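Local structure of beta-1,4-mannanase (Aplysia kurodai, 3VUP) at residues N57-P71 with I104-D118. The protein probably hydrolyses the beta-1,4-linked mannose backbone of mannan in the digestive fluid of the sea hare. Sequence-based numbering, arbitrary orientation.
Sequences NSMRLWIHIQGETTP and ILVFPCLWNAAVNQD
Gln66 reaches across to the end of strand 105-112 and the loop that follows, with three hydrogen bonds. Its NE2 donates to Asn112 O (2.9 Å) and Val115 O (2.8 Å), each approached from above the carbonyl plane, while OE1 takes the N-H of Gln117 on a lone pair, in the carbonyl plane. With CG beside the backbone N (chi1 -61°), the amide sits against residues 112-117; an alanine here would probably leave both carbonyls and the Gln117 N-H without these mates and the loop freer to move. Arg60 makes salt bridges to Asp158 and Glu293 and a hydrogen bond to Asn22. Upstream, backbone hydrogen bonds of the parallel pairing run from Leu105 N to Asn57 O through Ile63 N to Cys109 O; a bulge then shifts the register, and Leu110 O accepts from Ile65 N (2.9 Å). At the bulge, His64 CB sits over the six-membered ring of Trp111, 4.0 Å from its centroid, and Pro71 CD approaches CH2 of that ring (3.5 Å). On the Arg60 side of the sheet Cys109 SG lies over one face of the Trp62 indole; on the other, Leu61 CD2 packs on Val106 CG1 (3.5 Å). These are neighbouring strands, the second and third, of a TIM barrel, as in other beta-mannanases.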
loop_
_atom_site.group_PDB
_atom_site.type_symbol
_atom_site.label_atom_id
_atom_site.label_comp_id
_atom_site.label_asym_id
_atom_site.label_seq_id
_atom_site.Cartn_x
_atom_site.Cartn_y
_atom_site.Cartn_z
ATOM N N ASN A 57 15.502 -1.403 3.006
ATOM C CA ASN A 57 15.177 -0.195 3.755
ATOM C C ASN A 57 13.676 0.019 3.941
ATOM O O ASN A 57 13.288 1.038 4.503
ATOM C CB ASN A 57 15.810 1.058 3.126
ATOM C CG ASN A 57 15.259 1.377 1.750
ATOM O OD1 ASN A 57 14.187 0.905 1.354
ATOM N ND2 ASN A 57 15.992 2.191 1.011
ATOM N N SER A 58 12.836 -0.915 3.486
ATOM C CA SER A 58 11.376 -0.708 3.395
ATOM C C SER A 58 10.606 -1.972 3.736
ATOM O O SER A 58 10.933 -3.022 3.177
ATOM C CB SER A 58 10.988 -0.376 1.951
ATOM O OG SER A 58 11.343 0.936 1.582
ATOM N N MET A 59 9.564 -1.868 4.558
ATOM C CA MET A 59 8.666 -2.979 4.861
ATOM C C MET A 59 7.210 -2.527 4.703
ATOM O O MET A 59 6.809 -1.570 5.370
ATOM C CB MET A 59 8.891 -3.434 6.307
ATOM C CG MET A 59 8.071 -4.638 6.748
ATOM S SD MET A 59 8.712 -6.225 6.193
ATOM C CE MET A 59 9.940 -6.575 7.453
ATOM N N ARG A 60 6.434 -3.222 3.874
ATOM C CA ARG A 60 4.989 -3.037 3.815
ATOM C C ARG A 60 4.367 -4.150 4.654
ATOM O O ARG A 60 4.779 -5.305 4.560
ATOM C CB ARG A 60 4.507 -3.119 2.367
ATOM C CG ARG A 60 2.987 -2.997 2.190
ATOM C CD ARG A 60 2.672 -2.782 0.734
ATOM N NE ARG A 60 1.266 -2.634 0.362
ATOM C CZ ARG A 60 0.544 -3.543 -0.291
ATOM N NH1 ARG A 60 1.018 -4.761 -0.533
ATOM N NH2 ARG A 60 -0.682 -3.226 -0.690
ATOM N N LEU A 61 3.393 -3.809 5.492
ATOM C CA LEU A 61 2.700 -4.815 6.296
ATOM C C LEU A 61 1.273 -4.349 6.534
ATOM O O LEU A 61 0.977 -3.151 6.491
ATOM C CB LEU A 61 3.426 -5.118 7.612
ATOM C CG LEU A 61 3.281 -4.150 8.790
ATOM C CD1 LEU A 61 3.947 -4.745 10.018
ATOM C CD2 LEU A 61 3.883 -2.792 8.484
ATOM N N TRP A 62 0.385 -5.310 6.743
ATOM C CA TRP A 62 -1.040 -5.042 6.690
ATOM C C TRP A 62 -1.638 -4.965 8.086
ATOM O O TRP A 62 -1.297 -5.760 8.966
ATOM C CB TRP A 62 -1.751 -6.112 5.879
ATOM C CG TRP A 62 -1.351 -6.222 4.427
ATOM C CD1 TRP A 62 -0.270 -5.677 3.788
ATOM C CD2 TRP A 62 -2.050 -6.978 3.451
ATOM N NE1 TRP A 62 -0.277 -6.034 2.455
ATOM C CE2 TRP A 62 -1.364 -6.842 2.228
ATOM C CE3 TRP A 62 -3.216 -7.745 3.487
ATOM C CZ2 TRP A 62 -1.800 -7.471 1.054
ATOM C CZ3 TRP A 62 -3.646 -8.359 2.341
ATOM C CH2 TRP A 62 -2.937 -8.229 1.137
ATOM N N ILE A 63 -2.548 -4.008 8.266
ATOM C CA ILE A 63 -3.065 -3.653 9.581
ATOM C C ILE A 63 -4.505 -4.135 9.786
ATOM O O ILE A 63 -4.707 -5.223 10.320
ATOM C CB ILE A 63 -2.933 -2.126 9.854
ATOM C CG1 ILE A 63 -1.518 -1.621 9.492
ATOM C CG2 ILE A 63 -3.293 -1.816 11.295
ATOM C CD1 ILE A 63 -0.386 -2.298 10.230
ATOM N N HIS A 64 -5.508 -3.357 9.370
ATOM C CA HIS A 64 -6.901 -3.740 9.639
ATOM C C HIS A 64 -7.364 -4.901 8.759
ATOM O O HIS A 64 -8.119 -5.775 9.205
ATOM C CB HIS A 64 -7.887 -2.588 9.408
ATOM C CG HIS A 64 -7.542 -1.288 10.078
ATOM N ND1 HIS A 64 -7.161 -1.180 11.400
ATOM C CD2 HIS A 64 -7.618 -0.023 9.606
ATOM C CE1 HIS A 64 -6.980 0.096 11.698
ATOM N NE2 HIS A 64 -7.259 0.820 10.629
ATOM N N ILE A 65 -6.956 -4.855 7.489
ATOM C CA ILE A 65 -7.311 -5.838 6.467
ATOM C C ILE A 65 -8.798 -5.713 6.128
ATOM O O ILE A 65 -9.161 -4.845 5.331
ATOM C CB ILE A 65 -6.795 -7.256 6.802
ATOM C CG1 ILE A 65 -5.299 -7.153 7.146
ATOM C CG2 ILE A 65 -7.003 -8.184 5.632
ATOM C CD1 ILE A 65 -4.558 -8.462 7.174
ATOM N N GLN A 66 -9.665 -6.521 6.735
ATOM C CA GLN A 66 -11.100 -6.312 6.549
ATOM C C GLN A 66 -11.836 -6.119 7.874
ATOM O O GLN A 66 -13.034 -6.358 7.977
ATOM C CB GLN A 66 -11.716 -7.418 5.684
ATOM C CG GLN A 66 -11.073 -7.427 4.304
ATOM C CD GLN A 66 -11.749 -8.328 3.294
ATOM O OE1 GLN A 66 -12.144 -9.459 3.603
ATOM N NE2 GLN A 66 -11.858 -7.842 2.053
ATOM N N GLY A 67 -11.117 -5.636 8.879
ATOM C CA GLY A 67 -11.726 -5.297 10.151
ATOM C C GLY A 67 -11.921 -6.467 11.091
ATOM O O GLY A 67 -12.773 -6.409 11.976
ATOM N N GLU A 68 -11.123 -7.515 10.910
ATOM C CA GLU A 68 -11.209 -8.703 11.757
ATOM C C GLU A 68 -11.024 -8.382 13.242
ATOM O O GLU A 68 -11.752 -8.909 14.093
ATOM C CB GLU A 68 -10.179 -9.739 11.316
ATOM C CG GLU A 68 -10.497 -10.471 10.016
ATOM C CD GLU A 68 -10.180 -9.712 8.730
ATOM O OE1 GLU A 68 -10.406 -10.329 7.667
ATOM O OE2 GLU A 68 -9.724 -8.539 8.759
ATOM N N THR A 69 -10.047 -7.527 13.551
ATOM C CA THR A 69 -9.790 -7.146 14.941
ATOM C C THR A 69 -9.618 -5.648 15.178
ATOM O O THR A 69 -9.927 -5.168 16.256
ATOM C CB THR A 69 -8.598 -7.897 15.565
ATOM O OG1 THR A 69 -7.397 -7.577 14.859
ATOM C CG2 THR A 69 -8.827 -9.391 15.540
ATOM N N THR A 70 -9.110 -4.915 14.191
ATOM C CA THR A 70 -9.115 -3.456 14.271
ATOM C C THR A 70 -9.656 -2.889 12.968
ATOM O O THR A 70 -9.592 -3.545 11.939
ATOM C CB THR A 70 -7.724 -2.838 14.557
ATOM O OG1 THR A 70 -6.842 -3.094 13.456
ATOM C CG2 THR A 70 -7.130 -3.344 15.869
ATOM N N PRO A 71 -10.229 -1.681 13.006
ATOM C CA PRO A 71 -10.607 -0.936 14.211
ATOM C C PRO A 71 -11.757 -1.657 14.921
ATOM O O PRO A 71 -12.215 -2.697 14.445
ATOM C CB PRO A 71 -11.086 0.396 13.639
ATOM C CG PRO A 71 -11.690 0.009 12.329
ATOM C CD PRO A 71 -10.770 -1.055 11.787
ATOM N N ILE A 104 14.548 0.706 9.019
ATOM C CA ILE A 104 13.525 0.307 8.066
ATOM C C ILE A 104 12.368 1.303 8.088
ATOM O O ILE A 104 11.799 1.594 9.138
ATOM C CB ILE A 104 12.969 -1.101 8.386
ATOM C CG1 ILE A 104 14.073 -2.156 8.344
ATOM C CG2 ILE A 104 11.820 -1.457 7.444
ATOM C CD1 ILE A 104 14.717 -2.343 6.998
ATOM N N LEU A 105 12.034 1.816 6.911
ATOM C CA LEU A 105 10.834 2.614 6.699
ATOM C C LEU A 105 9.618 1.705 6.564
ATOM O O LEU A 105 9.639 0.731 5.812
ATOM C CB LEU A 105 10.978 3.443 5.430
ATOM C CG LEU A 105 12.042 4.539 5.465
ATOM C CD1 LEU A 105 12.381 4.980 4.053
ATOM C CD2 LEU A 105 11.569 5.719 6.295
ATOM N N VAL A 106 8.566 2.038 7.301
ATOM C CA VAL A 106 7.371 1.214 7.377
ATOM C C VAL A 106 6.240 1.800 6.546
ATOM O O VAL A 106 5.998 3.013 6.582
ATOM C CB VAL A 106 6.918 1.085 8.837
ATOM C CG1 VAL A 106 5.702 0.199 8.956
ATOM C CG2 VAL A 106 8.025 0.532 9.656
ATOM N N PHE A 107 5.559 0.924 5.811
ATOM C CA PHE A 107 4.401 1.297 5.010
ATOM C C PHE A 107 3.209 0.455 5.450
ATOM O O PHE A 107 2.961 -0.612 4.905
ATOM C CB PHE A 107 4.724 1.120 3.519
ATOM C CG PHE A 107 5.849 2.003 3.055
ATOM C CD1 PHE A 107 5.591 3.233 2.484
ATOM C CD2 PHE A 107 7.167 1.622 3.241
ATOM C CE1 PHE A 107 6.630 4.062 2.087
ATOM C CE2 PHE A 107 8.212 2.450 2.844
ATOM C CZ PHE A 107 7.943 3.668 2.266
ATOM N N PRO A 108 2.481 0.920 6.474
ATOM C CA PRO A 108 1.305 0.171 6.918
ATOM C C PRO A 108 0.217 0.245 5.858
ATOM O O PRO A 108 -0.057 1.322 5.322
ATOM C CB PRO A 108 0.863 0.930 8.177
ATOM C CG PRO A 108 2.067 1.742 8.592
ATOM C CD PRO A 108 2.725 2.114 7.298
ATOM N N CYS A 109 -0.401 -0.899 5.574
ATOM C CA CYS A 109 -1.504 -0.972 4.627
ATOM C C CYS A 109 -2.789 -1.202 5.413
ATOM O O CYS A 109 -2.944 -2.233 6.068
ATOM C CB CYS A 109 -1.264 -2.095 3.617
ATOM S SG CYS A 109 -2.623 -2.325 2.456
ATOM N N LEU A 110 -3.702 -0.239 5.352
ATOM C CA LEU A 110 -4.858 -0.243 6.244
ATOM C C LEU A 110 -5.870 -1.335 5.911
ATOM O O LEU A 110 -6.228 -2.115 6.792
ATOM C CB LEU A 110 -5.531 1.126 6.253
ATOM C CG LEU A 110 -4.662 2.274 6.756
ATOM C CD1 LEU A 110 -5.450 3.570 6.654
ATOM C CD2 LEU A 110 -4.182 2.014 8.180
ATOM N N TRP A 111 -6.310 -1.388 4.651
ATOM C CA TRP A 111 -7.438 -2.221 4.245
ATOM C C TRP A 111 -7.055 -3.154 3.099
ATOM O O TRP A 111 -6.017 -2.978 2.450
ATOM C CB TRP A 111 -8.602 -1.344 3.794
ATOM C CG TRP A 111 -9.072 -0.361 4.822
ATOM C CD1 TRP A 111 -8.869 0.989 4.812
ATOM C CD2 TRP A 111 -9.839 -0.643 6.003
ATOM N NE1 TRP A 111 -9.450 1.563 5.911
ATOM C CE2 TRP A 111 -10.053 0.585 6.656
ATOM C CE3 TRP A 111 -10.346 -1.813 6.582
ATOM C CZ2 TRP A 111 -10.774 0.682 7.848
ATOM C CZ3 TRP A 111 -11.062 -1.714 7.765
ATOM C CH2 TRP A 111 -11.264 -0.477 8.385
ATOM N N ASN A 112 -7.915 -4.136 2.834
ATOM C CA ASN A 112 -7.673 -5.116 1.787
ATOM C C ASN A 112 -8.971 -5.425 1.048
ATOM O O ASN A 112 -10.011 -5.645 1.680
ATOM C CB ASN A 112 -7.140 -6.408 2.414
ATOM C CG ASN A 112 -6.831 -7.485 1.394
ATOM O OD1 ASN A 112 -6.448 -7.190 0.260
ATOM N ND2 ASN A 112 -6.978 -8.750 1.798
ATOM N N ALA A 113 -8.897 -5.458 -0.281
ATOM C CA ALA A 113 -10.021 -5.880 -1.113
ATOM C C ALA A 113 -9.667 -7.042 -2.053
ATOM O O ALA A 113 -10.423 -7.342 -2.979
ATOM C CB ALA A 113 -10.576 -4.703 -1.911
ATOM N N ALA A 114 -8.538 -7.713 -1.811
ATOM C CA ALA A 114 -8.124 -8.836 -2.669
ATOM C C ALA A 114 -8.831 -10.154 -2.359
ATOM O O ALA A 114 -8.693 -11.123 -3.109
ATOM C CB ALA A 114 -6.621 -9.032 -2.607
ATOM N N VAL A 115 -9.537 -10.194 -1.231
ATOM C CA VAL A 115 -10.391 -11.315 -0.869
ATOM C C VAL A 115 -11.733 -10.738 -0.449
ATOM O O VAL A 115 -11.842 -9.543 -0.194
ATOM C CB VAL A 115 -9.795 -12.173 0.276
ATOM C CG1 VAL A 115 -8.493 -12.823 -0.169
ATOM C CG2 VAL A 115 -9.605 -11.342 1.546
ATOM N N ASN A 116 -12.750 -11.589 -0.399
ATOM C CA ASN A 116 -14.098 -11.181 -0.037
ATOM C C ASN A 116 -14.480 -11.975 1.207
ATOM O O ASN A 116 -15.216 -12.965 1.127
ATOM C CB ASN A 116 -15.038 -11.472 -1.208
ATOM C CG ASN A 116 -16.430 -10.871 -1.038
ATOM O OD1 ASN A 116 -16.815 -10.418 0.035
ATOM N ND2 ASN A 116 -17.192 -10.874 -2.125
ATOM N N GLN A 117 -13.969 -11.530 2.361
ATOM C CA GLN A 117 -14.135 -12.218 3.650
ATOM C C GLN A 117 -14.669 -11.289 4.742
ATOM O O GLN A 117 -14.641 -11.624 5.926
ATOM C CB GLN A 117 -12.791 -12.765 4.130
ATOM C CG GLN A 117 -12.117 -13.699 3.160
ATOM C CD GLN A 117 -10.696 -14.024 3.563
ATOM O OE1 GLN A 117 -10.225 -13.608 4.624
ATOM N NE2 GLN A 117 -10.005 -14.781 2.720
ATOM N N ASP A 118 -15.133 -10.116 4.336
ATOM C CA ASP A 118 -15.538 -9.050 5.250
ATOM C C ASP A 118 -16.634 -9.467 6.248
ATOM O O ASP A 118 -17.782 -9.092 6.072
ATOM C CB ASP A 118 -15.984 -7.855 4.387
ATOM C CG ASP A 118 -16.478 -6.658 5.190
ATOM O OD1 ASP A 118 -17.203 -5.833 4.593
ATOM O OD2 ASP A 118 -16.158 -6.528 6.388
HETATM O O HOH W 1 -11.183 -12.880 7.454
HETATM O O HOH W 2 -13.322 -10.175 8.088
#